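PDB 3NPG: heavy-metal chelation domain-containing protein from Pyrococcus horikoshii, which is of unknown function but may chelate heavy-metal ions. Local coordinates for residues A[26-31]-A[78-83]; A[59-64]-A[71-76]. One frame throughout, in Å; residues are numbered along the deposited sequence.

Contacts 1 and 2 lie on the same side of the chain's centre, their own centres about 10 Å apart. Along the chain the four segments come in the order 26-31, 59-64, 71-76 and 78-83, so the two segments of contact 2 fall between those of contact 1. Contact 1 sets the loop just after strand 22-27, part of a three-stranded antiparallel sheet, against the start of helix 79-96. Contact 2 ties the loop leading into helix 67-72 to that helix's far end. Arg82, through a hydrogen bond to Ser76 O, and Glu81, through one to Ser61 OG, join the two. Both contacts also meet a second subunit, so this corner of the fold takes part in assembly.

Contact 1: residues A[26-31]-A[78-83]; sequences FSFGLP and NIIERT
Phe28, in the loop that follows strand 22-27, lays its ring over Ile80 in the first turn of helix 79-96, and most of the contact is made by these two side chains. They lie nearly perpendicular. The CG2 methyl of Ile80 stands over the middle of the Phe28 ring, 3.7 Å from the centroid and 8° off the ring normal, a CH-pi contact made squarely on the face. The other branch reaches the rim of the same ring, with Ile80 CG1 3.6 Å from Phe28 CZ. A beta-branched residue suits this place because its two arms serve the centre and the rim together. Phe28 occupies the middle of an inverse gamma turn, and its CG, anti to the backbone N (chi1 180°), carries the ring toward the helix.

The packing is sparser at the ring edge. There Thr83 CB lies in the plane of the ring, 4.0 Å from Phe28 CE1, and the residue's polar arm is turned to its own helix: Thr83 OG1 donates to Ile79 O over 2.7 Å, from above the carbonyl plane. The more solvent-facing side is the helix start, where partly exposed Asn78 is the N-cap; its OD1 takes a weak bond from Ile80 N. The second subunit adds to the buried side, its Leu232 packing on Ile80.

An alanine in place of Phe28 would probably leave both branches of Ile80 without their aromatic partner and open a gap between loop and helix. With a ring face, aliphatic branches and a threonine whose hydroxyl is already engaged, the chemistry is apolar, so loop and helix are joined by shape and by exclusion of water.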
loop_
_atom_site.group_PDB
_atom_site.type_symbol
_atom_site.label_atom_id
_atom_site.label_comp_id
_atom_site.label_asym_id
_atom_site.label_seq_id
_atom_site.Cartn_x
_atom_site.Cartn_y
_atom_site.Cartn_z
ATOM N N PHE A 26 19.344 -2.596 21.977
ATOM C CA PHE A 26 18.666 -1.947 20.847
ATOM C C PHE A 26 17.653 -2.906 20.226
ATOM O O PHE A 26 17.682 -4.107 20.517
ATOM C CB PHE A 26 19.690 -1.491 19.785
ATOM C CG PHE A 26 20.456 -2.625 19.144
ATOM C CD1 PHE A 26 21.600 -3.139 19.743
ATOM C CD2 PHE A 26 20.036 -3.177 17.941
ATOM C CE1 PHE A 26 22.289 -4.206 19.167
ATOM C CE2 PHE A 26 20.736 -4.235 17.360
ATOM C CZ PHE A 26 21.857 -4.744 17.976
ATOM N N SER A 27 16.771 -2.386 19.345
ATOM C CA SER A 27 15.784 -3.207 18.645
ATOM C C SER A 27 15.115 -2.425 17.525
ATOM O O SER A 27 14.506 -1.385 17.779
ATOM C CB SER A 27 14.726 -3.731 19.619
ATOM O OG SER A 27 13.751 -4.518 18.956
ATOM N N PHE A 28 15.202 -2.939 16.279
ATOM C CA PHE A 28 14.458 -2.381 15.156
ATOM C C PHE A 28 13.045 -2.984 15.201
ATOM O O PHE A 28 12.804 -4.048 14.632
ATOM C CB PHE A 28 15.164 -2.705 13.816
ATOM C CG PHE A 28 14.457 -2.166 12.589
ATOM C CD1 PHE A 28 14.510 -0.815 12.273
ATOM C CD2 PHE A 28 13.782 -3.018 11.725
ATOM C CE1 PHE A 28 13.855 -0.319 11.145
ATOM C CE2 PHE A 28 13.132 -2.523 10.598
ATOM C CZ PHE A 28 13.174 -1.178 10.313
ATOM N N GLY A 29 12.184 -2.394 16.022
ATOM C CA GLY A 29 10.858 -2.940 16.275
ATOM C C GLY A 29 9.719 -1.979 16.050
ATOM O O GLY A 29 9.935 -0.832 15.660
ATOM N N LEU A 30 8.475 -2.455 16.294
ATOM C CA LEU A 30 7.262 -1.667 16.106
ATOM C C LEU A 30 6.561 -1.386 17.455
ATOM O O LEU A 30 6.539 -2.254 18.331
ATOM C CB LEU A 30 6.294 -2.390 15.150
ATOM C CG LEU A 30 6.710 -2.442 13.675
ATOM C CD1 LEU A 30 5.877 -3.443 12.922
ATOM C CD2 LEU A 30 6.602 -1.073 13.021
ATOM N N PRO A 31 5.969 -0.176 17.643
ATOM C CA PRO A 31 5.883 0.946 16.682
ATOM C C PRO A 31 7.186 1.740 16.554
ATOM O O PRO A 31 7.374 2.461 15.569
ATOM C CB PRO A 31 4.748 1.798 17.260
ATOM C CG PRO A 31 4.832 1.568 18.741
ATOM C CD PRO A 31 5.261 0.132 18.904
ATOM N N ASN A 78 19.812 2.757 3.485
ATOM C CA ASN A 78 19.016 1.707 4.115
ATOM C C ASN A 78 18.208 2.300 5.267
ATOM O O ASN A 78 18.789 2.811 6.230
ATOM C CB ASN A 78 19.944 0.587 4.627
ATOM C CG ASN A 78 19.243 -0.684 5.037
ATOM O OD1 ASN A 78 18.137 -0.675 5.597
ATOM N ND2 ASN A 78 19.923 -1.802 4.857
ATOM N N ILE A 79 16.863 2.259 5.157
ATOM C CA ILE A 79 15.960 2.809 6.184
ATOM C C ILE A 79 16.174 2.154 7.580
ATOM O O ILE A 79 16.114 2.853 8.600
ATOM C CB ILE A 79 14.459 2.770 5.711
ATOM C CG1 ILE A 79 13.505 3.397 6.767
ATOM C CG2 ILE A 79 14.021 1.345 5.325
ATOM C CD1 ILE A 79 13.655 4.896 6.950
ATOM N N ILE A 80 16.482 0.828 7.611
ATOM C CA ILE A 80 16.755 0.106 8.864
ATOM C C ILE A 80 17.980 0.705 9.568
ATOM O O ILE A 80 17.936 0.959 10.779
ATOM C CB ILE A 80 16.917 -1.426 8.618
ATOM C CG1 ILE A 80 15.699 -2.002 7.858
ATOM C CG2 ILE A 80 17.153 -2.169 9.941
ATOM C CD1 ILE A 80 15.870 -3.416 7.384
ATOM N N GLU A 81 19.051 0.986 8.796
ATOM C CA GLU A 81 20.273 1.593 9.321
ATOM C C GLU A 81 20.037 3.052 9.761
ATOM O O GLU A 81 20.606 3.483 10.763
ATOM C CB GLU A 81 21.404 1.509 8.293
ATOM C CG GLU A 81 21.879 0.090 8.026
ATOM C CD GLU A 81 22.914 -0.044 6.922
ATOM O OE1 GLU A 81 23.463 0.995 6.484
ATOM O OE2 GLU A 81 23.178 -1.193 6.496
ATOM N N ARG A 82 19.179 3.806 9.014
ATOM C CA ARG A 82 18.824 5.194 9.362
ATOM C C ARG A 82 18.038 5.248 10.665
ATOM O O ARG A 82 18.346 6.067 11.537
ATOM C CB ARG A 82 17.991 5.848 8.248
ATOM C CG ARG A 82 18.801 6.407 7.111
ATOM C CD ARG A 82 18.094 7.580 6.431
ATOM N NE ARG A 82 16.766 7.219 5.912
ATOM C CZ ARG A 82 16.559 6.629 4.733
ATOM N NH1 ARG A 82 17.587 6.281 3.969
ATOM N NH2 ARG A 82 15.326 6.355 4.329
ATOM N N THR A 83 16.965 4.420 10.774
ATOM C CA THR A 83 16.095 4.394 11.956
ATOM C C THR A 83 16.886 4.045 13.227
ATOM O O THR A 83 16.750 4.737 14.236
ATOM C CB THR A 83 14.890 3.470 11.723
ATOM O OG1 THR A 83 14.355 3.719 10.418
ATOM C CG2 THR A 83 13.807 3.660 12.769
#

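Contact 2: residues A[59-64]-A[71-76]; sequences TNSIEE and IDKADS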
loop_
_atom_site.group_PDB
_atom_site.type_symbol
_atom_site.label_atom_id
_atom_site.label_comp_id
_atom_site.label_asym_id
_atom_site.label_seq_id
_atom_site.Cartn_x
_atom_site.Cartn_y
_atom_site.Cartn_z
ATOM N N THR A 59 17.798 -6.071 5.452
ATOM C CA THR A 59 19.254 -6.252 5.480
ATOM C C THR A 59 19.916 -5.184 6.353
ATOM O O THR A 59 19.366 -4.091 6.509
ATOM C CB THR A 59 19.823 -6.222 4.046
ATOM O OG1 THR A 59 19.410 -5.014 3.407
ATOM C CG2 THR A 59 19.383 -7.431 3.212
ATOM N N ASN A 60 21.103 -5.495 6.921
ATOM C CA ASN A 60 21.860 -4.542 7.737
ATOM C C ASN A 60 23.369 -4.814 7.618
ATOM O O ASN A 60 23.822 -5.934 7.879
ATOM C CB ASN A 60 21.404 -4.592 9.207
ATOM C CG ASN A 60 21.657 -3.310 9.974
ATOM O OD1 ASN A 60 22.733 -2.715 9.908
ATOM N ND2 ASN A 60 20.676 -2.878 10.749
ATOM N N SER A 61 24.141 -3.794 7.188
ATOM C CA SER A 61 25.592 -3.918 7.009
ATOM C C SER A 61 26.347 -3.946 8.349
ATOM O O SER A 61 27.507 -4.370 8.389
ATOM C CB SER A 61 26.123 -2.795 6.127
ATOM O OG SER A 61 25.838 -1.525 6.690
ATOM N N ILE A 62 25.688 -3.498 9.449
ATOM C CA ILE A 62 26.288 -3.498 10.788
ATOM C C ILE A 62 26.527 -4.938 11.281
ATOM O O ILE A 62 25.577 -5.716 11.417
ATOM C CB ILE A 62 25.439 -2.658 11.794
ATOM C CG1 ILE A 62 25.397 -1.173 11.365
ATOM C CG2 ILE A 62 25.974 -2.799 13.220
ATOM C CD1 ILE A 62 24.222 -0.368 11.940
ATOM N N GLU A 63 27.800 -5.301 11.487
ATOM C CA GLU A 63 28.168 -6.627 11.975
ATOM C C GLU A 63 28.385 -6.592 13.484
ATOM O O GLU A 63 27.826 -7.419 14.206
ATOM C CB GLU A 63 29.425 -7.148 11.252
ATOM C CG GLU A 63 29.240 -7.339 9.750
ATOM C CD GLU A 63 28.176 -8.345 9.346
ATOM O OE1 GLU A 63 28.083 -9.411 9.997
ATOM O OE2 GLU A 63 27.462 -8.083 8.351
ATOM N N GLU A 64 29.174 -5.609 13.968
ATOM C CA GLU A 64 29.412 -5.421 15.401
ATOM C C GLU A 64 28.688 -4.167 15.888
ATOM O O GLU A 64 29.112 -3.043 15.591
ATOM C CB GLU A 64 30.923 -5.341 15.713
ATOM C CG GLU A 64 31.649 -6.677 15.607
ATOM C CD GLU A 64 31.263 -7.719 16.646
ATOM O OE1 GLU A 64 30.837 -7.329 17.760
ATOM O OE2 GLU A 64 31.438 -8.927 16.363
ATOM N N ILE A 71 25.215 5.560 14.935
ATOM C CA ILE A 71 25.137 6.987 14.569
ATOM C C ILE A 71 25.735 7.262 13.181
ATOM O O ILE A 71 25.191 8.074 12.435
ATOM C CB ILE A 71 25.762 7.903 15.679
ATOM C CG1 ILE A 71 25.094 7.648 17.053
ATOM C CG2 ILE A 71 25.664 9.390 15.292
ATOM C CD1 ILE A 71 25.848 8.226 18.245
ATOM N N ASP A 72 26.832 6.568 12.826
ATOM C CA ASP A 72 27.469 6.744 11.517
ATOM C C ASP A 72 26.526 6.322 10.375
ATOM O O ASP A 72 26.590 6.889 9.283
ATOM C CB ASP A 72 28.789 5.958 11.445
ATOM C CG ASP A 72 29.553 6.167 10.150
ATOM O OD1 ASP A 72 29.751 7.339 9.761
ATOM O OD2 ASP A 72 29.952 5.157 9.528
ATOM N N LYS A 73 25.625 5.358 10.647
ATOM C CA LYS A 73 24.687 4.833 9.653
ATOM C C LYS A 73 23.348 5.608 9.624
ATOM O O LYS A 73 22.374 5.118 9.059
ATOM C CB LYS A 73 24.435 3.328 9.894
ATOM C CG LYS A 73 25.695 2.457 9.780
ATOM C CD LYS A 73 26.101 2.222 8.339
ATOM C CE LYS A 73 27.372 1.432 8.237
ATOM N NZ LYS A 73 27.205 0.053 8.758
ATOM N N ALA A 74 23.316 6.827 10.205
ATOM C CA ALA A 74 22.103 7.650 10.221
ATOM C C ALA A 74 21.782 8.210 8.839
ATOM O O ALA A 74 20.612 8.388 8.513
ATOM C CB ALA A 74 22.249 8.779 11.218
ATOM N N ASP A 75 22.819 8.496 8.023
ATOM C CA ASP A 75 22.625 9.035 6.672
ATOM C C ASP A 75 22.701 7.922 5.601
ATOM O O ASP A 75 22.989 8.204 4.428
ATOM C CB ASP A 75 23.639 10.166 6.379
ATOM C CG ASP A 75 25.099 9.752 6.498
ATOM O OD1 ASP A 75 25.373 8.702 7.122
ATOM O OD2 ASP A 75 25.968 10.503 6.008
ATOM N N SER A 76 22.398 6.659 6.004
ATOM C CA SER A 76 22.437 5.500 5.106
ATOM C C SER A 76 21.248 5.494 4.145
ATOM O O SER A 76 20.205 6.059 4.454
ATOM C CB SER A 76 22.459 4.205 5.916
ATOM O OG SER A 76 22.367 3.058 5.086
#
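Lys73, at the C-terminal end of helix 67-72, extends its ammonium group to the hydroxyl of Ser61, which sits in the middle of an Asx turn. In that turn Asn60 OD1 accepts from Ile62 N at 3.1 Å, a job suited to asparagine, whose short side chain can bring its carbonyl oxygen to the backbone N-H two residues on. The turn probably helps to set the direction of Ser61. Ser61 OG lies over the backbone, flanked by N and C (chi1 59°), and accepts from Lys73 NZ at 2.9 Å.

The lysine does not run out straight. Bends at chi2 (-77°) and chi4 (65°) fold the chain, so that the ammonium group meets the serine while its CG lies against the end of Ile62. Long and flexible, lysine can offer carbon to one neighbour and charge to others. NZ also forms a salt bridge with Glu69, and Ser61 OG has its stronger partner in Glu81 OE2 of helix 79-96, which places the hydroxyl between a cation and a carboxylate; the two charges would probably polarise it.

Ile62 is buried although Ser61 beside it is exposed, and Leu232 of the second subunit packs on it. The side chains of Ile62 and Lys73 run alongside one another but head opposite ways, bringing Ile62 CD1 to 3.8 Å from Lys73 CG.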